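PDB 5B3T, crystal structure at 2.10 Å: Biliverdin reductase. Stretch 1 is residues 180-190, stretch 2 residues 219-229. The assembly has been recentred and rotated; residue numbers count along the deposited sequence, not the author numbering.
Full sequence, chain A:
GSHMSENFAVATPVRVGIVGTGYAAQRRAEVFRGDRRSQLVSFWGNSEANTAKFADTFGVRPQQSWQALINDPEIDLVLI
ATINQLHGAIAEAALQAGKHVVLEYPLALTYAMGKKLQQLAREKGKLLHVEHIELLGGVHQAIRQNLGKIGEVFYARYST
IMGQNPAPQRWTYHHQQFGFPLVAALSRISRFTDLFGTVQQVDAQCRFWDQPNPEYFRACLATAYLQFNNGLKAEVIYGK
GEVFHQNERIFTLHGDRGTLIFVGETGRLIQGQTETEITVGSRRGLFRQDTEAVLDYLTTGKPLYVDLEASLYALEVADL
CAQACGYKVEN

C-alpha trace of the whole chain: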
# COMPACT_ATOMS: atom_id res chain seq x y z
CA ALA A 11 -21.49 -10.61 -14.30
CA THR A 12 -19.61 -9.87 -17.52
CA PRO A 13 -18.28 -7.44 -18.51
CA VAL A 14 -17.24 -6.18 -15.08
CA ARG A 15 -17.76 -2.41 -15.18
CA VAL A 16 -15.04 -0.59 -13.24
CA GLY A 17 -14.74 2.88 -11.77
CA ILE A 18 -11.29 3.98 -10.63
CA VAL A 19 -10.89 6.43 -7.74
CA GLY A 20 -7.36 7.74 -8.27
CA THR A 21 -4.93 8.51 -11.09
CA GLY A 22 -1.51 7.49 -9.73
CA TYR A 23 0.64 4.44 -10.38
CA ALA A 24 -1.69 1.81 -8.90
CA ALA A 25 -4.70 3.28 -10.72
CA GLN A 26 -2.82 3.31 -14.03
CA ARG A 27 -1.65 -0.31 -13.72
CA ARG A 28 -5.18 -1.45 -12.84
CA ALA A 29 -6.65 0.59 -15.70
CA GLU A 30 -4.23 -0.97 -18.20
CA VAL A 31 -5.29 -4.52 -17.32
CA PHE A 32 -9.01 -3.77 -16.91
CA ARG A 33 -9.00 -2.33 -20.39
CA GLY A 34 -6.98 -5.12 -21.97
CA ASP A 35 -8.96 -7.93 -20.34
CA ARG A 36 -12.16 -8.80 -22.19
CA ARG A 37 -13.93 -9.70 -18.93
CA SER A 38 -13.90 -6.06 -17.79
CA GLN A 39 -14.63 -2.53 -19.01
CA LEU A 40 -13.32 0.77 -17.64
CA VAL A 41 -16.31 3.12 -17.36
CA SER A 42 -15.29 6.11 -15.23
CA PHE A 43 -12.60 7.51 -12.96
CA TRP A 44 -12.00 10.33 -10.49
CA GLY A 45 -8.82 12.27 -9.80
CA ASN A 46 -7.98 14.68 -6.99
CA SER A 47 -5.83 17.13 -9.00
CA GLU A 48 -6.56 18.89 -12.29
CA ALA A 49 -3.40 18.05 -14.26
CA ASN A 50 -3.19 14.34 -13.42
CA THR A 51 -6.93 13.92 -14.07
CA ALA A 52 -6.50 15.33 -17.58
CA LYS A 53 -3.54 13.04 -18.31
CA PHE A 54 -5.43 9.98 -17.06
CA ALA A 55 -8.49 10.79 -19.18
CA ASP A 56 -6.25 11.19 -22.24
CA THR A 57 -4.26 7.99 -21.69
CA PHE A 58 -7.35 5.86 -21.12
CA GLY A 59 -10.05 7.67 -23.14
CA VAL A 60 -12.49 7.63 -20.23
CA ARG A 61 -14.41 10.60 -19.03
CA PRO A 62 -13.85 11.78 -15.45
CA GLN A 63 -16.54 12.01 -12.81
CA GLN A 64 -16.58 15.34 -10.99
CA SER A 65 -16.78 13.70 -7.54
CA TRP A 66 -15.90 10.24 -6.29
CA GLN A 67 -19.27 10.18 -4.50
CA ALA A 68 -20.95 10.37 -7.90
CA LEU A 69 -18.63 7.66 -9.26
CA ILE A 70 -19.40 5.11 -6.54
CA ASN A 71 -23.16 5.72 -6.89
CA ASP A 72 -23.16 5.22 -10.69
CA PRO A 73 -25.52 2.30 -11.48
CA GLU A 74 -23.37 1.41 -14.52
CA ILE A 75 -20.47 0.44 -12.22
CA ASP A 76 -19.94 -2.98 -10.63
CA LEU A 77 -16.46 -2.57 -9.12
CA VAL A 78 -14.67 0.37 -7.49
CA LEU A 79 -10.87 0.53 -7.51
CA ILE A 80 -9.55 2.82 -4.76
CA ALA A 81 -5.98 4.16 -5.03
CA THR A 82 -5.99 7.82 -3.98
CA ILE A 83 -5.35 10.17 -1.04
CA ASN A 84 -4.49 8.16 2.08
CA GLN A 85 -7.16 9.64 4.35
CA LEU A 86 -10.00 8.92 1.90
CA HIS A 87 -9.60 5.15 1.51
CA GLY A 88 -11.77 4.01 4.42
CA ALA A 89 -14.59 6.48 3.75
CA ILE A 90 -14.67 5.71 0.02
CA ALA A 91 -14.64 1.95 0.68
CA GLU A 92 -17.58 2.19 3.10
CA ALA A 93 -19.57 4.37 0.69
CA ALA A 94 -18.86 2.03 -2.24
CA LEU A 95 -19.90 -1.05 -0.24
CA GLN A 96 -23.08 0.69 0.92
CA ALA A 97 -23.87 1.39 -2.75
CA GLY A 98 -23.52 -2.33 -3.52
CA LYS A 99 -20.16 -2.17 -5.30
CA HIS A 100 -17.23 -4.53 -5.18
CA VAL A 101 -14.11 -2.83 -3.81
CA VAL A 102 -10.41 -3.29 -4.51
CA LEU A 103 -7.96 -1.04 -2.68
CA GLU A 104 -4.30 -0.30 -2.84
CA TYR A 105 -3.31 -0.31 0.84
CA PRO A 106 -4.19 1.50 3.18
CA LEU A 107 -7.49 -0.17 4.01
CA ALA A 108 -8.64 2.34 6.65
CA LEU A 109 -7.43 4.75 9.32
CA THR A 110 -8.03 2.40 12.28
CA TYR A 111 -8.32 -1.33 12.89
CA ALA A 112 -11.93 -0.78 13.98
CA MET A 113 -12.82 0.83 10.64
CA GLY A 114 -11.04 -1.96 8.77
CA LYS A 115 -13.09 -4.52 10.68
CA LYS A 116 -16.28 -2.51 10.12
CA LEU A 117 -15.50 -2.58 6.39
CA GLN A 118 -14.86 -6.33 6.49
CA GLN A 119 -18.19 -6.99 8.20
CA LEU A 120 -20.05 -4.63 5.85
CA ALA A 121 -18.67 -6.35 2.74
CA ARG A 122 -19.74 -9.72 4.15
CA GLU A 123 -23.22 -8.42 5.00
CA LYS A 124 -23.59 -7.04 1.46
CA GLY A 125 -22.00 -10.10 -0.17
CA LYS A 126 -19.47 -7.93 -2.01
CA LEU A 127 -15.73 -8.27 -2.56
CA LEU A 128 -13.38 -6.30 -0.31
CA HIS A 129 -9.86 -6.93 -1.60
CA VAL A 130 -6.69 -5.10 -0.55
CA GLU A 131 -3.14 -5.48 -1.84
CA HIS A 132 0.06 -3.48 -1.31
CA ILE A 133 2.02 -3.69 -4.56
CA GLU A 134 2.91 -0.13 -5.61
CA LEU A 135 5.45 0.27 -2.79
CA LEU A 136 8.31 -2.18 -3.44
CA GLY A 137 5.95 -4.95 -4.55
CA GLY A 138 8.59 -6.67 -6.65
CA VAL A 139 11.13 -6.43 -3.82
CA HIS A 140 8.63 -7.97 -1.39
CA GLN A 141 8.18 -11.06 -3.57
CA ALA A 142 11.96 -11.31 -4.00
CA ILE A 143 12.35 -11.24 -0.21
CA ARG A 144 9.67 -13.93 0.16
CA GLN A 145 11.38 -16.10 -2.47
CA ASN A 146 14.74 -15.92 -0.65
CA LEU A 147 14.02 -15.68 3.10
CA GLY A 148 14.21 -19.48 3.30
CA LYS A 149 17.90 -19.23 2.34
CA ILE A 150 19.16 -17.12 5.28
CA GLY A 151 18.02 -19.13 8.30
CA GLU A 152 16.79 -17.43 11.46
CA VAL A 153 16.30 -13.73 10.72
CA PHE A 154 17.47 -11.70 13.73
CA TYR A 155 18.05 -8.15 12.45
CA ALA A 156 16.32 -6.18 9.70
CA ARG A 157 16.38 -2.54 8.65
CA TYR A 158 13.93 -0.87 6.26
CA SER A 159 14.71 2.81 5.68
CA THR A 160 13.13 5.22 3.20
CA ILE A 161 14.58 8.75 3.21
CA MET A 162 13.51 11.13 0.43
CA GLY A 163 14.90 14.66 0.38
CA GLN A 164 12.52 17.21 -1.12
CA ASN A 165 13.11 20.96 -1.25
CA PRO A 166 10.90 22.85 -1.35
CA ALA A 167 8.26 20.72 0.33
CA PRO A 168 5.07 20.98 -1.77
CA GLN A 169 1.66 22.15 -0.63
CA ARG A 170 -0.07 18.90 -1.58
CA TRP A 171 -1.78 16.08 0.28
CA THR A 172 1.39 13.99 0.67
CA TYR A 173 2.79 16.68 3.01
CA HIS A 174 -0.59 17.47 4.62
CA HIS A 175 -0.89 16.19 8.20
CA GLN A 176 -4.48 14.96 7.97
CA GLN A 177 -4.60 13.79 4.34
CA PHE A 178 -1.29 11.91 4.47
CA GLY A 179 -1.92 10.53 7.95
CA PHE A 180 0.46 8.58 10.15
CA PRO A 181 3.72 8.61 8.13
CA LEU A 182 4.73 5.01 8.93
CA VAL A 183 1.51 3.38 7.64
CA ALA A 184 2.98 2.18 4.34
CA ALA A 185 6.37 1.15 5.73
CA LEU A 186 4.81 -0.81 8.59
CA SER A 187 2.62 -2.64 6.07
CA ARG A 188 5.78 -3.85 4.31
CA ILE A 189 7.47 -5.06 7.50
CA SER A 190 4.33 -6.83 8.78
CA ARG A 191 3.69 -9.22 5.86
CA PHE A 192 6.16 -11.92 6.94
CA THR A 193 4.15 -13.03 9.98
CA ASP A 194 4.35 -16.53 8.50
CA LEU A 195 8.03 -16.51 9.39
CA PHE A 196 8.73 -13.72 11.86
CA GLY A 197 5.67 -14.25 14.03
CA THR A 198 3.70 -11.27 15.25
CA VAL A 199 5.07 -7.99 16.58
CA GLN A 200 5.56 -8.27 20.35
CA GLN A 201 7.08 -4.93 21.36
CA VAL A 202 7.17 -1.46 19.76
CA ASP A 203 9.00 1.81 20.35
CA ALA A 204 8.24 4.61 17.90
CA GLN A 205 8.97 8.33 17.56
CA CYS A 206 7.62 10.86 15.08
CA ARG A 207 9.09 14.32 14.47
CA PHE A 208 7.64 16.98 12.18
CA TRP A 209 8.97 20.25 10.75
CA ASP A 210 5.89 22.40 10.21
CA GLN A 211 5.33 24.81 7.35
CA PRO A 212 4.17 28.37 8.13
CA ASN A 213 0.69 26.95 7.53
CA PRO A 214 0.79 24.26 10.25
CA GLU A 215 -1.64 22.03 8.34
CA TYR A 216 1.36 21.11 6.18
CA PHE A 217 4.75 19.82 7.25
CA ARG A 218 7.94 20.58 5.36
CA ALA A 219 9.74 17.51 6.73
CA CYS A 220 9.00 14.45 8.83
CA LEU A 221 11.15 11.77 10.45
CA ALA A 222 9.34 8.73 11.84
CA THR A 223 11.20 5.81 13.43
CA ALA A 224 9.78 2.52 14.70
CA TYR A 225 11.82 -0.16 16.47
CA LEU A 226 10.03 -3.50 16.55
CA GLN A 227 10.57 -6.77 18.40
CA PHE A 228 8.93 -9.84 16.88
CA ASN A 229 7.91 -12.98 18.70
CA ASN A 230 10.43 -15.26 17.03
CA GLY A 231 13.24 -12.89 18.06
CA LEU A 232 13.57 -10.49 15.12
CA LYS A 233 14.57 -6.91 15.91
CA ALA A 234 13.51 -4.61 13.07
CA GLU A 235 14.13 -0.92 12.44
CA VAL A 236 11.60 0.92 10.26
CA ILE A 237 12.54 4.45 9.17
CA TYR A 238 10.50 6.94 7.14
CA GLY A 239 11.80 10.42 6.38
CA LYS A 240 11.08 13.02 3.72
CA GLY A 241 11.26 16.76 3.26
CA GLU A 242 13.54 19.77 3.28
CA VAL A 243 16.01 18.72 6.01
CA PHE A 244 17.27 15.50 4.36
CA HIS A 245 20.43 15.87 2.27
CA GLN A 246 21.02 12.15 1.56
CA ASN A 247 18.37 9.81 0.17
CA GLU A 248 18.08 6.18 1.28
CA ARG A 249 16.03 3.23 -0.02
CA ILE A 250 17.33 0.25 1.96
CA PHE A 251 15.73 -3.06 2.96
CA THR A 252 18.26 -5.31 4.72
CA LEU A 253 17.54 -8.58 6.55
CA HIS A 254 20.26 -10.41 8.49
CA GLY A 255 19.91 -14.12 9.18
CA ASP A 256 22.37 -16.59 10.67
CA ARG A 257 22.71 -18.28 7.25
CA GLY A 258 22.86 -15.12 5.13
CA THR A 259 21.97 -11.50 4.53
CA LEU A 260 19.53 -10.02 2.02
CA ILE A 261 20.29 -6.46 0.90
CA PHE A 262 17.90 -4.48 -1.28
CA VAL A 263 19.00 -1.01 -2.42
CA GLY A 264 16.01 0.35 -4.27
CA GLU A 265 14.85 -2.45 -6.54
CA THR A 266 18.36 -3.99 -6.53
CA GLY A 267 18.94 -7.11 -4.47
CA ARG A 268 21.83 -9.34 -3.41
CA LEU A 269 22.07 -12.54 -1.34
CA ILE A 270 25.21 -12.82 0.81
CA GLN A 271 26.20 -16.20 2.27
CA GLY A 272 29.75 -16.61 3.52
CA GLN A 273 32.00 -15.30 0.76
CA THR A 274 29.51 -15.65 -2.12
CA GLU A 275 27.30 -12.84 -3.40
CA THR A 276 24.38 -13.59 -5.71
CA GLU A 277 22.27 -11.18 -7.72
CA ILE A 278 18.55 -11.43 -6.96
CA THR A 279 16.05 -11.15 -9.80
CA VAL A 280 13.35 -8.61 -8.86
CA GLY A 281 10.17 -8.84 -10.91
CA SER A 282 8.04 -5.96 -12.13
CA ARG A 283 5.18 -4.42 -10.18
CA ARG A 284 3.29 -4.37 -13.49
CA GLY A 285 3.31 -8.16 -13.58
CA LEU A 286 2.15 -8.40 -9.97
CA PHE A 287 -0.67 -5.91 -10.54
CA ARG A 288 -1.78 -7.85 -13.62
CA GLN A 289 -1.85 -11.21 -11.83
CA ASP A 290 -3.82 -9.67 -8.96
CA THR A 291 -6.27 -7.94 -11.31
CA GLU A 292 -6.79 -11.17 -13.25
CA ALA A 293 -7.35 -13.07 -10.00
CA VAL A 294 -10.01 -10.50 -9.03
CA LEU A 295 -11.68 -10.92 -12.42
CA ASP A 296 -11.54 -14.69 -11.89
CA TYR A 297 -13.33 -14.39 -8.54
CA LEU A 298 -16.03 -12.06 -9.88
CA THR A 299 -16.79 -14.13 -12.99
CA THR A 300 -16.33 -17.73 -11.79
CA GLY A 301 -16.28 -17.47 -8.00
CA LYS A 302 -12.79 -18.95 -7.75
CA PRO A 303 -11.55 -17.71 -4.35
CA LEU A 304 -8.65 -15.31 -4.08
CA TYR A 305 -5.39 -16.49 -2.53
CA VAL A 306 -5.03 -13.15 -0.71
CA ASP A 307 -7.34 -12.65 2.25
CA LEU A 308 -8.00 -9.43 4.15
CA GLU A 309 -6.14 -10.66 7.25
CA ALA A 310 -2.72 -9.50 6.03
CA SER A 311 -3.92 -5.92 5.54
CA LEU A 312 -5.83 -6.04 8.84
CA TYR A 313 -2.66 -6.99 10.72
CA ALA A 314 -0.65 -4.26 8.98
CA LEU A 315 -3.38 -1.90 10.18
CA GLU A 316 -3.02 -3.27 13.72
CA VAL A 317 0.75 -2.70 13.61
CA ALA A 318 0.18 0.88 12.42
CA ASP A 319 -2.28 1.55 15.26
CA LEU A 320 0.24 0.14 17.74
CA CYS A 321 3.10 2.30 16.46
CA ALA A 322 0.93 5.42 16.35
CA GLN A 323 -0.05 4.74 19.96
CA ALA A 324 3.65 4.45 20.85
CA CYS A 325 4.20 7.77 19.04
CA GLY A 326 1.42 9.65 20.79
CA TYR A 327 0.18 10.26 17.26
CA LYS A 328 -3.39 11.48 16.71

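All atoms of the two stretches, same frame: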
# COMPACT_ATOMS: atom_id res chain seq x y z
N PHE A 180 -0.70 9.09 9.43
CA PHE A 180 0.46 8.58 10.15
C PHE A 180 1.55 8.17 9.16
O PHE A 180 1.33 7.27 8.34
CB PHE A 180 0.06 7.40 11.03
CG PHE A 180 1.16 6.92 11.93
CD1 PHE A 180 1.88 7.81 12.71
CD2 PHE A 180 1.48 5.57 12.00
CE1 PHE A 180 2.89 7.37 13.54
CE2 PHE A 180 2.49 5.12 12.83
CZ PHE A 180 3.20 6.03 13.60
N PRO A 181 2.74 8.79 9.22
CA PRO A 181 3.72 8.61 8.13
C PRO A 181 4.22 7.19 7.96
O PRO A 181 4.67 6.84 6.86
CB PRO A 181 4.86 9.55 8.53
CG PRO A 181 4.22 10.57 9.43
CD PRO A 181 3.16 9.82 10.18
N LEU A 182 4.16 6.35 8.99
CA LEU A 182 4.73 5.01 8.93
C LEU A 182 3.73 3.95 8.46
O LEU A 182 4.06 2.76 8.49
CB LEU A 182 5.29 4.61 10.29
CG LEU A 182 6.65 5.21 10.65
CD1 LEU A 182 6.91 5.08 12.15
CD2 LEU A 182 7.76 4.54 9.85
N VAL A 183 2.55 4.35 8.00
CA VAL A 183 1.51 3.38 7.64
C VAL A 183 2.00 2.44 6.55
O VAL A 183 1.89 1.21 6.66
CB VAL A 183 0.22 4.10 7.24
CG1 VAL A 183 -0.71 3.14 6.49
CG2 VAL A 183 -0.48 4.66 8.46
N ALA A 184 2.56 3.00 5.47
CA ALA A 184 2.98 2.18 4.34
C ALA A 184 4.19 1.32 4.69
O ALA A 184 4.25 0.14 4.34
CB ALA A 184 3.27 3.05 3.13
N ALA A 185 5.17 1.90 5.38
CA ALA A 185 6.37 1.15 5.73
C ALA A 185 6.05 0.00 6.67
O ALA A 185 6.59 -1.10 6.53
CB ALA A 185 7.42 2.08 6.34
N LEU A 186 5.17 0.24 7.65
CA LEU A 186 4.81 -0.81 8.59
C LEU A 186 4.02 -1.92 7.92
O LEU A 186 4.06 -3.07 8.37
CB LEU A 186 4.02 -0.23 9.76
CG LEU A 186 4.82 0.70 10.67
CD1 LEU A 186 3.89 1.37 11.66
CD2 LEU A 186 5.93 -0.06 11.38
N SER A 187 3.28 -1.60 6.85
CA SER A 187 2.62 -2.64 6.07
C SER A 187 3.64 -3.57 5.44
O SER A 187 3.45 -4.80 5.44
CB SER A 187 1.73 -2.01 5.00
OG SER A 187 1.20 -3.00 4.13
N ARG A 188 4.74 -3.02 4.92
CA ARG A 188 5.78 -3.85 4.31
C ARG A 188 6.40 -4.78 5.33
O ARG A 188 6.59 -5.98 5.07
CB ARG A 188 6.84 -2.95 3.68
CG ARG A 188 6.37 -2.19 2.45
CD ARG A 188 6.72 -2.94 1.16
NE ARG A 188 6.15 -4.28 1.12
CZ ARG A 188 5.06 -4.60 0.42
NH1 ARG A 188 4.44 -3.68 -0.30
NH2 ARG A 188 4.60 -5.85 0.44
N ILE A 189 6.74 -4.26 6.52
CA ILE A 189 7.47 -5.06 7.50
C ILE A 189 6.58 -6.10 8.17
O ILE A 189 7.10 -7.03 8.80
CB ILE A 189 8.11 -4.13 8.55
CG1 ILE A 189 9.31 -4.81 9.21
CG2 ILE A 189 7.09 -3.73 9.61
CD1 ILE A 189 10.43 -5.14 8.24
N SER A 190 5.26 -6.00 8.03
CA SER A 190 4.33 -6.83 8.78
C SER A 190 3.82 -8.03 7.98
O SER A 190 3.05 -8.83 8.52
CB SER A 190 3.13 -6.00 9.24
OG SER A 190 2.26 -5.73 8.16
N ALA A 219 8.92 18.70 6.58
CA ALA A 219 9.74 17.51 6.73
C ALA A 219 9.15 16.67 7.85
O ALA A 219 8.49 17.19 8.76
CB ALA A 219 11.20 17.86 7.04
N CYS A 220 9.37 15.36 7.76
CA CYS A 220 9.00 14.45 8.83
C CYS A 220 10.06 13.37 8.95
O CYS A 220 10.68 12.97 7.95
CB CYS A 220 7.62 13.81 8.60
SG CYS A 220 7.53 12.62 7.25
N LEU A 221 10.28 12.91 10.17
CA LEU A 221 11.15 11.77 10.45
C LEU A 221 10.43 10.88 11.44
O LEU A 221 10.18 11.29 12.58
CB LEU A 221 12.51 12.20 11.00
CG LEU A 221 13.40 11.05 11.46
CD1 LEU A 221 13.68 10.08 10.31
CD2 LEU A 221 14.70 11.57 12.05
N ALA A 222 10.06 9.68 11.00
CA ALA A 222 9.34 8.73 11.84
C ALA A 222 10.16 7.45 11.94
O ALA A 222 10.58 6.90 10.92
CB ALA A 222 7.95 8.45 11.28
N THR A 223 10.37 6.98 13.16
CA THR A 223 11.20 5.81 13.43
C THR A 223 10.41 4.84 14.30
O THR A 223 9.80 5.25 15.29
CB THR A 223 12.50 6.21 14.14
OG1 THR A 223 12.19 6.96 15.32
CG2 THR A 223 13.36 7.06 13.22
N ALA A 224 10.42 3.57 13.92
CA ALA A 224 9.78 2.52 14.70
C ALA A 224 10.76 1.37 14.88
O ALA A 224 11.36 0.90 13.91
CB ALA A 224 8.50 2.02 14.01
N TYR A 225 10.93 0.94 16.13
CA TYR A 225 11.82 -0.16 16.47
C TYR A 225 10.98 -1.30 17.03
O TYR A 225 10.33 -1.15 18.07
CB TYR A 225 12.89 0.31 17.46
CG TYR A 225 13.65 1.51 16.95
CD1 TYR A 225 14.54 1.39 15.89
CD2 TYR A 225 13.46 2.77 17.50
CE1 TYR A 225 15.23 2.49 15.40
CE2 TYR A 225 14.14 3.88 17.02
CZ TYR A 225 15.03 3.73 15.97
OH TYR A 225 15.71 4.82 15.49
N LEU A 226 10.98 -2.42 16.32
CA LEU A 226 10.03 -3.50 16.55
C LEU A 226 10.76 -4.75 17.04
O LEU A 226 11.86 -5.07 16.58
CB LEU A 226 9.27 -3.85 15.27
CG LEU A 226 8.59 -2.72 14.49
CD1 LEU A 226 7.96 -3.26 13.23
CD2 LEU A 226 7.55 -2.01 15.35
N GLN A 227 10.12 -5.45 17.97
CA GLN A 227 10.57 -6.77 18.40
C GLN A 227 9.49 -7.78 18.07
O GLN A 227 8.34 -7.64 18.51
CB GLN A 227 10.91 -6.78 19.89
CG GLN A 227 12.05 -5.84 20.24
CD GLN A 227 12.46 -5.93 21.70
OE1 GLN A 227 12.66 -4.91 22.36
NE2 GLN A 227 12.59 -7.15 22.20
N PHE A 228 9.85 -8.79 17.28
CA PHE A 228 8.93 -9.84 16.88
C PHE A 228 9.02 -11.02 17.83
O PHE A 228 9.96 -11.15 18.63
CB PHE A 228 9.22 -10.30 15.45
CG PHE A 228 8.87 -9.29 14.41
CD1 PHE A 228 9.66 -8.16 14.23
CD2 PHE A 228 7.78 -9.47 13.58
CE1 PHE A 228 9.35 -7.23 13.27
CE2 PHE A 228 7.46 -8.54 12.61
CZ PHE A 228 8.25 -7.41 12.45
N ASN A 229 8.03 -11.90 17.73
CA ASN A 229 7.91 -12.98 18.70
C ASN A 229 8.97 -14.04 18.52
O ASN A 229 9.41 -14.64 19.51
CB ASN A 229 6.52 -13.60 18.61
CG ASN A 229 5.57 -12.98 19.58
OD1 ASN A 229 5.88 -12.86 20.75
ND2 ASN A 229 4.41 -12.55 19.09

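A short helix and the turn leading into it pack against a β-strand mainly through apolar side chains, with no hydrogen bond joining the two stretches. Helix 183-189 and strand 219-228 run in roughly the same direction, 26° apart, and their axes approach to 10.3 Å, a gap bridged by side chains; the two stretches together bury 381 Å².

The strand's alternation selects its partners: C220, A222, A224, L226 and F228 direct their CA-to-CB bonds toward the other stretch, whereas L221 and T223 point away. On the other side, P181 and L182, just before the helix, and L186 and I189 within it supply the matching surface. L182 stands at the N-cap position; its carbonyl O accepts a 2.9 Å hydrogen bond from L186 N, and its side chain packs against the strand.

The closest approach lies where the strand side chains are small. L182 CG sits 3.5 Å from A222 CB, and L182 CD1 reaches A224 CB at 3.9 Å; the single methyl groups of the alanines let the leucine lie close to the strand, with the CA atoms of L182 and A222 only 6.6 Å apart. P181 CB completes this end, 4.3 Å from both C220 SG and A222 CB, its compact ring meeting a sulfur that serves here as an apolar surface.

Further along, the CA atoms of I189 and L226 are 9.5 Å apart, and larger strand residues fill the gap. L186 points its CA-to-CB bond sideways, but its branched side chain is long enough for CD2 to lie 4.2 Å from both A224 CB and L226 CD1. Branched I189 and long L226 bridge the space with apolar surface, I189 CG2 meeting L226 CD1 at 3.8 Å, while the long reach of the F228 ring brings CZ to 4.3 Å from I189 CG1 and 3.8 Å from I189 O.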